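Atg1 tMIT (Kluyveromyces marxianus, PDB 4P1N) belongs to a serine/threonine protein kinase that is essential in autophagy, where it is required for autophagosome formation, and comprises the tandem MIT domains of that kinase. Local coordinates at residues 17-22 against 219-224; 107-112 against 154-159. One frame throughout, in Å; residues are numbered along the deposited sequence.

Contact 1 (17-22 against 219-224)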
loop_
_atom_site.group_PDB
_atom_site.type_symbol
_atom_site.label_atom_id
_atom_site.label_comp_id
_atom_site.label_asym_id
_atom_site.label_seq_id
_atom_site.Cartn_x
_atom_site.Cartn_y
_atom_site.Cartn_z
ATOM N N LEU B 17 -3.944 -4.181 -10.708
ATOM C CA LEU B 17 -2.590 -4.655 -10.520
ATOM C C LEU B 17 -2.254 -4.824 -9.074
ATOM O O LEU B 17 -1.551 -5.758 -8.738
ATOM C CB LEU B 17 -1.548 -3.724 -11.179
ATOM C CG LEU B 17 -1.643 -3.804 -12.699
ATOM C CD1 LEU B 17 -0.994 -2.585 -13.356
ATOM C CD2 LEU B 17 -1.035 -5.100 -13.235
ATOM N N SER B 18 -2.757 -3.944 -8.224
ATOM C CA SER B 18 -2.457 -3.982 -6.778
ATOM C C SER B 18 -3.130 -5.166 -6.114
ATOM O O SER B 18 -2.584 -5.757 -5.164
ATOM C CB SER B 18 -2.876 -2.689 -6.082
ATOM O OG SER B 18 -2.117 -1.591 -6.555
ATOM N N ALA B 19 -4.296 -5.540 -6.613
ATOM C CA ALA B 19 -4.925 -6.781 -6.166
ATOM C C ALA B 19 -4.084 -8.018 -6.477
ATOM O O ALA B 19 -3.883 -8.934 -5.643
ATOM C CB ALA B 19 -6.302 -6.907 -6.786
ATOM N N LYS B 20 -3.586 -8.045 -7.690
ATOM C CA LYS B 20 -2.655 -9.076 -8.105
ATOM C C LYS B 20 -1.346 -9.097 -7.307
ATOM O O LYS B 20 -0.861 -10.187 -6.907
ATOM C CB LYS B 20 -2.330 -8.887 -9.594
ATOM C CG LYS B 20 -3.519 -9.200 -10.503
ATOM C CD LYS B 20 -3.321 -8.734 -11.946
ATOM C CE LYS B 20 -4.596 -8.994 -12.729
ATOM N NZ LYS B 20 -4.464 -8.434 -14.085
ATOM N N ALA B 21 -0.762 -7.920 -7.077
ATOM C CA ALA B 21 0.471 -7.846 -6.279
ATOM C C ALA B 21 0.184 -8.322 -4.873
ATOM O O ALA B 21 0.901 -9.155 -4.305
ATOM C CB ALA B 21 1.019 -6.422 -6.274
ATOM N N PHE B 22 -0.949 -7.917 -4.338
ATOM C CA PHE B 22 -1.276 -8.288 -2.964
ATOM C C PHE B 22 -1.381 -9.793 -2.783
ATOM O O PHE B 22 -0.877 -10.363 -1.830
ATOM C CB PHE B 22 -2.607 -7.622 -2.530
ATOM C CG PHE B 22 -3.014 -8.008 -1.144
ATOM C CD1 PHE B 22 -2.478 -7.344 -0.048
ATOM C CD2 PHE B 22 -3.855 -9.107 -0.917
ATOM C CE1 PHE B 22 -2.836 -7.705 1.244
ATOM C CE2 PHE B 22 -4.239 -9.463 0.372
ATOM C CZ PHE B 22 -3.702 -8.798 1.464
ATOM N N SER B 219 -8.224 -16.878 -6.304
ATOM C CA SER B 219 -7.787 -17.824 -7.339
ATOM C C SER B 219 -7.777 -17.206 -8.705
ATOM O O SER B 219 -6.941 -17.529 -9.531
ATOM C CB SER B 219 -8.704 -19.026 -7.435
ATOM O OG SER B 219 -8.684 -19.799 -6.267
ATOM N N LEU B 220 -8.764 -16.366 -8.989
ATOM C CA LEU B 220 -8.866 -15.771 -10.285
ATOM C C LEU B 220 -7.770 -14.740 -10.482
ATOM O O LEU B 220 -7.152 -14.706 -11.524
ATOM C CB LEU B 220 -10.222 -15.095 -10.469
ATOM C CG LEU B 220 -11.373 -16.063 -10.701
ATOM C CD1 LEU B 220 -12.661 -15.264 -10.617
ATOM C CD2 LEU B 220 -11.263 -16.774 -12.047
ATOM N N TRP B 221 -7.527 -13.897 -9.479
ATOM C CA TRP B 221 -6.405 -12.964 -9.597
ATOM C C TRP B 221 -5.120 -13.710 -9.896
ATOM O O TRP B 221 -4.370 -13.314 -10.770
ATOM C CB TRP B 221 -6.206 -12.148 -8.344
ATOM C CG TRP B 221 -7.267 -11.177 -8.058
ATOM C CD1 TRP B 221 -7.995 -11.093 -6.894
ATOM C CD2 TRP B 221 -7.703 -10.089 -8.885
ATOM N NE1 TRP B 221 -8.847 -10.028 -6.955
ATOM C CE2 TRP B 221 -8.689 -9.393 -8.163
ATOM C CE3 TRP B 221 -7.321 -9.614 -10.131
ATOM C CZ2 TRP B 221 -9.310 -8.275 -8.651
ATOM C CZ3 TRP B 221 -7.959 -8.492 -10.646
ATOM C CH2 TRP B 221 -8.950 -7.836 -9.905
ATOM N N MET B 222 -4.896 -14.815 -9.193
ATOM C CA MET B 222 -3.672 -15.629 -9.358
ATOM C C MET B 222 -3.517 -16.175 -10.739
ATOM O O MET B 222 -2.462 -16.025 -11.341
ATOM C CB MET B 222 -3.629 -16.776 -8.355
ATOM C CG MET B 222 -3.476 -16.256 -6.935
ATOM S SD MET B 222 -3.308 -17.581 -5.720
ATOM C CE MET B 222 -1.706 -18.217 -6.090
ATOM N N LEU B 223 -4.571 -16.792 -11.266
ATOM C CA LEU B 223 -4.522 -17.367 -12.598
ATOM C C LEU B 223 -4.454 -16.322 -13.700
ATOM O O LEU B 223 -3.889 -16.588 -14.778
ATOM C CB LEU B 223 -5.733 -18.304 -12.839
ATOM C CG LEU B 223 -5.822 -19.558 -11.990
ATOM C CD1 LEU B 223 -7.145 -20.284 -12.231
ATOM C CD2 LEU B 223 -4.655 -20.472 -12.292
ATOM N N GLU B 224 -5.050 -15.155 -13.490
ATOM C CA GLU B 224 -4.930 -14.087 -14.502
ATOM C C GLU B 224 -3.499 -13.643 -14.683
ATOM O O GLU B 224 -3.081 -13.303 -15.774
ATOM C CB GLU B 224 -5.802 -12.884 -14.175
ATOM C CG GLU B 224 -7.190 -13.044 -14.752
ATOM C CD GLU B 224 -8.236 -12.292 -13.980
ATOM O OE1 GLU B 224 -9.347 -12.843 -13.866
ATOM O OE2 GLU B 224 -7.946 -11.173 -13.493
#

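Contact 2 (107-112 against 154-159)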
loop_
_atom_site.group_PDB
_atom_site.type_symbol
_atom_site.label_atom_id
_atom_site.label_comp_id
_atom_site.label_asym_id
_atom_site.label_seq_id
_atom_site.Cartn_x
_atom_site.Cartn_y
_atom_site.Cartn_z
ATOM N N LEU B 107 10.998 -16.960 -5.546
ATOM C CA LEU B 107 10.296 -16.897 -6.812
ATOM C C LEU B 107 8.981 -16.112 -6.727
ATOM O O LEU B 107 8.647 -15.338 -7.640
ATOM C CB LEU B 107 10.029 -18.331 -7.349
ATOM C CG LEU B 107 11.280 -19.153 -7.709
ATOM C CD1 LEU B 107 10.859 -20.490 -8.299
ATOM C CD2 LEU B 107 12.180 -18.396 -8.661
ATOM N N LEU B 108 8.247 -16.306 -5.636
ATOM C CA LEU B 108 7.002 -15.559 -5.383
ATOM C C LEU B 108 7.261 -14.103 -5.107
ATOM O O LEU B 108 6.478 -13.250 -5.530
ATOM C CB LEU B 108 6.226 -16.199 -4.215
ATOM C CG LEU B 108 5.750 -17.617 -4.550
ATOM C CD1 LEU B 108 5.192 -18.302 -3.324
ATOM C CD2 LEU B 108 4.737 -17.617 -5.704
ATOM N N TYR B 109 8.354 -13.769 -4.422
ATOM C CA TYR B 109 8.691 -12.371 -4.279
ATOM C C TYR B 109 9.074 -11.791 -5.645
ATOM O O TYR B 109 8.780 -10.632 -5.909
ATOM C CB TYR B 109 9.817 -12.113 -3.251
ATOM C CG TYR B 109 9.365 -12.161 -1.850
ATOM C CD1 TYR B 109 8.349 -11.309 -1.384
ATOM C CD2 TYR B 109 9.846 -13.130 -0.990
ATOM C CE1 TYR B 109 7.876 -11.385 -0.083
ATOM C CE2 TYR B 109 9.358 -13.224 0.317
ATOM C CZ TYR B 109 8.366 -12.367 0.754
ATOM O OH TYR B 109 7.942 -12.461 2.047
ATOM N N LEU B 110 9.758 -12.547 -6.495
ATOM C CA LEU B 110 10.158 -11.992 -7.795
ATOM C C LEU B 110 8.940 -11.772 -8.687
ATOM O O LEU B 110 8.895 -10.829 -9.424
ATOM C CB LEU B 110 11.174 -12.857 -8.538
ATOM C CG LEU B 110 12.545 -13.054 -7.887
ATOM C CD1 LEU B 110 13.357 -14.021 -8.743
ATOM C CD2 LEU B 110 13.359 -11.774 -7.789
ATOM N N LYS B 111 7.940 -12.634 -8.602
ATOM C CA LYS B 111 6.739 -12.395 -9.320
ATOM C C LYS B 111 5.991 -11.185 -8.774
ATOM O O LYS B 111 5.472 -10.356 -9.560
ATOM C CB LYS B 111 5.861 -13.646 -9.330
ATOM C CG LYS B 111 4.552 -13.496 -10.070
ATOM C CD LYS B 111 4.715 -13.246 -11.560
ATOM C CE LYS B 111 5.222 -14.481 -12.315
ATOM N NZ LYS B 111 5.801 -14.003 -13.587
ATOM N N SER B 112 5.940 -11.049 -7.455
ATOM C CA SER B 112 5.401 -9.814 -6.850
ATOM C C SER B 112 6.046 -8.562 -7.389
ATOM O O SER B 112 5.381 -7.593 -7.787
ATOM C CB SER B 112 5.496 -9.817 -5.310
ATOM O OG SER B 112 4.899 -10.980 -4.763
ATOM N N LEU B 154 11.859 -6.592 -2.526
ATOM C CA LEU B 154 13.224 -6.564 -2.961
ATOM C C LEU B 154 14.181 -6.916 -1.797
ATOM O O LEU B 154 15.108 -7.703 -1.997
ATOM C CB LEU B 154 13.591 -5.197 -3.509
ATOM C CG LEU B 154 14.308 -5.096 -4.847
ATOM C CD1 LEU B 154 15.150 -3.846 -4.779
ATOM C CD2 LEU B 154 15.157 -6.306 -5.231
ATOM N N ASP B 155 13.988 -6.318 -0.607
ATOM C CA ASP B 155 14.845 -6.672 0.535
ATOM C C ASP B 155 14.740 -8.148 0.908
ATOM O O ASP B 155 15.760 -8.808 1.142
ATOM C CB ASP B 155 14.544 -5.822 1.760
ATOM C CG ASP B 155 14.971 -4.374 1.585
ATOM O OD1 ASP B 155 15.640 -4.053 0.574
ATOM O OD2 ASP B 155 14.620 -3.549 2.452
ATOM N N LYS B 156 13.519 -8.664 0.965
ATOM C CA LYS B 156 13.299 -10.077 1.237
ATOM C C LYS B 156 13.876 -11.026 0.177
ATOM O O LYS B 156 14.485 -12.067 0.514
ATOM C CB LYS B 156 11.829 -10.357 1.512
ATOM C CG LYS B 156 11.434 -9.809 2.858
ATOM C CD LYS B 156 9.967 -9.950 3.200
ATOM C CE LYS B 156 9.691 -9.290 4.576
ATOM N NZ LYS B 156 8.214 -9.225 4.835
ATOM N N ALA B 157 13.697 -10.686 -1.091
ATOM C CA ALA B 157 14.258 -11.501 -2.166
ATOM C C ALA B 157 15.800 -11.509 -2.140
ATOM O O ALA B 157 16.402 -12.540 -2.388
ATOM C CB ALA B 157 13.785 -11.017 -3.512
ATOM N N GLU B 158 16.430 -10.370 -1.854
ATOM C CA GLU B 158 17.891 -10.313 -1.748
ATOM C C GLU B 158 18.378 -11.145 -0.571
ATOM O O GLU B 158 19.370 -11.879 -0.665
ATOM C CB GLU B 158 18.403 -8.882 -1.573
ATOM C CG GLU B 158 18.390 -8.018 -2.824
ATOM C CD GLU B 158 19.485 -8.381 -3.827
ATOM O OE1 GLU B 158 20.113 -9.467 -3.718
ATOM O OE2 GLU B 158 19.716 -7.568 -4.750
ATOM N N PHE B 159 17.697 -11.016 0.546
ATOM C CA PHE B 159 18.000 -11.852 1.678
ATOM C C PHE B 159 17.940 -13.303 1.227
ATOM O O PHE B 159 18.932 -14.023 1.369
ATOM C CB PHE B 159 17.063 -11.547 2.826
ATOM C CG PHE B 159 17.074 -12.569 3.914
ATOM C CD1 PHE B 159 18.146 -12.668 4.782
ATOM C CD2 PHE B 159 15.974 -13.404 4.110
ATOM C CE1 PHE B 159 18.142 -13.609 5.803
ATOM C CE2 PHE B 159 15.967 -14.342 5.120
ATOM C CZ PHE B 159 17.048 -14.442 5.975
#

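Contact 1 (17-22 against 219-224)
Trp221 lays its indole against Ala19 where the first helix of one MIT three-helix unit, 10-33, crosses the second helix of the other, 209-227, far apart in sequence. The short axes pass 9.2 Å apart at 97°, close to perpendicular, so the meeting is confined to about one turn of each helix, with Lys20 CA and Trp221 CA 5.6 Å apart. The tight part is apolar. Ala19 CB stands over one face of the indole in a CH-pi contact, 3.9 Å from the centroid of the Trp221 six-membered ring and displaced toward its rim, with Trp221 CE2 the nearest ring atom at 3.7 Å. Lys20 comes to the same ring at its edge: CG sits anti to the carbonyl carbon (chi1 -69°) and the chain runs on extended, crossing the indole at about a right angle, so that methylenes rather than the ammonium do the touching. Leu137 of the second subunit also packs on Ala19. The looser part lies toward the partly exposed Glu224, where no hydrogen bond or salt bridge joins the two helices. The opposite charges lie beyond salt-bridge range and would probably attract each other only weakly: Lys20 NZ stays 4.5 Å from Glu224 OE2, while the methylene carbon Lys20 CE is slightly nearer to that oxygen, at 4.1 Å.

Contact 2 (107-112 against 154-159)
Tyr109 turns one ring face to Lys156, joining two helices of the first MIT domain's three-helix bundle, which run roughly antiparallel with short axes 9.1 Å apart at 148°. Before it, Leu108 O takes the backbone N-H of Ser112 and also its hydroxyl, Ser112 OG donating over 2.9 Å from the opposite face of the carbonyl plane. Tyr109 CG lies anti to the carbonyl carbon (chi1 -78°), which swings the ring alongside Lys156, whose CB sits over the face in a CH-pi contact, 4.1 Å from the Tyr109 ring centroid. Farther along, Lys156 CD comes 3.4 Å from Tyr109 OH. Lys156 NZ is salt-bridged to Glu152, one turn earlier, and also to Glu29, whose OE2 is hydrogen-bonded to Tyr109 OH. An alanine here has no hydroxyl for Glu29, and the Lys156 chain would probably lose the ring it lies on and be less fixed. At the closest backbone pair, Tyr109 CB meets Ala157 CB at 4.1 Å. Next, Leu110 CD2 lies 4.4 Å from Ala157 CB. Around the pair, helix 10-33 covers Leu108, Tyr109 and Ser112, helix 184-204 meets Leu107, Leu108 and Lys111, and a chain of another protein packs on Leu110 and Ala157.

Contacts 1 and 2 differ in level: 107-112 against 154-159 holds two helices together within the first MIT domain, whereas 17-22 against 219-224 joins that domain to the second. Their centres lie 17 Å apart and their nearest atoms about 4 Å, without touching. Helix 10-33 connects them, since it carries Ala19 and Lys20 of contact 1 and, farther along, Glu29, which grips the polar ends in contact 2. Helix 95-129 does so too, because Lys20 and Ala21 rest on its Ile115, just beyond 107-112. Contact 1 is also the more central, 6 Å from the centre of the chain against 11 Å for contact 2.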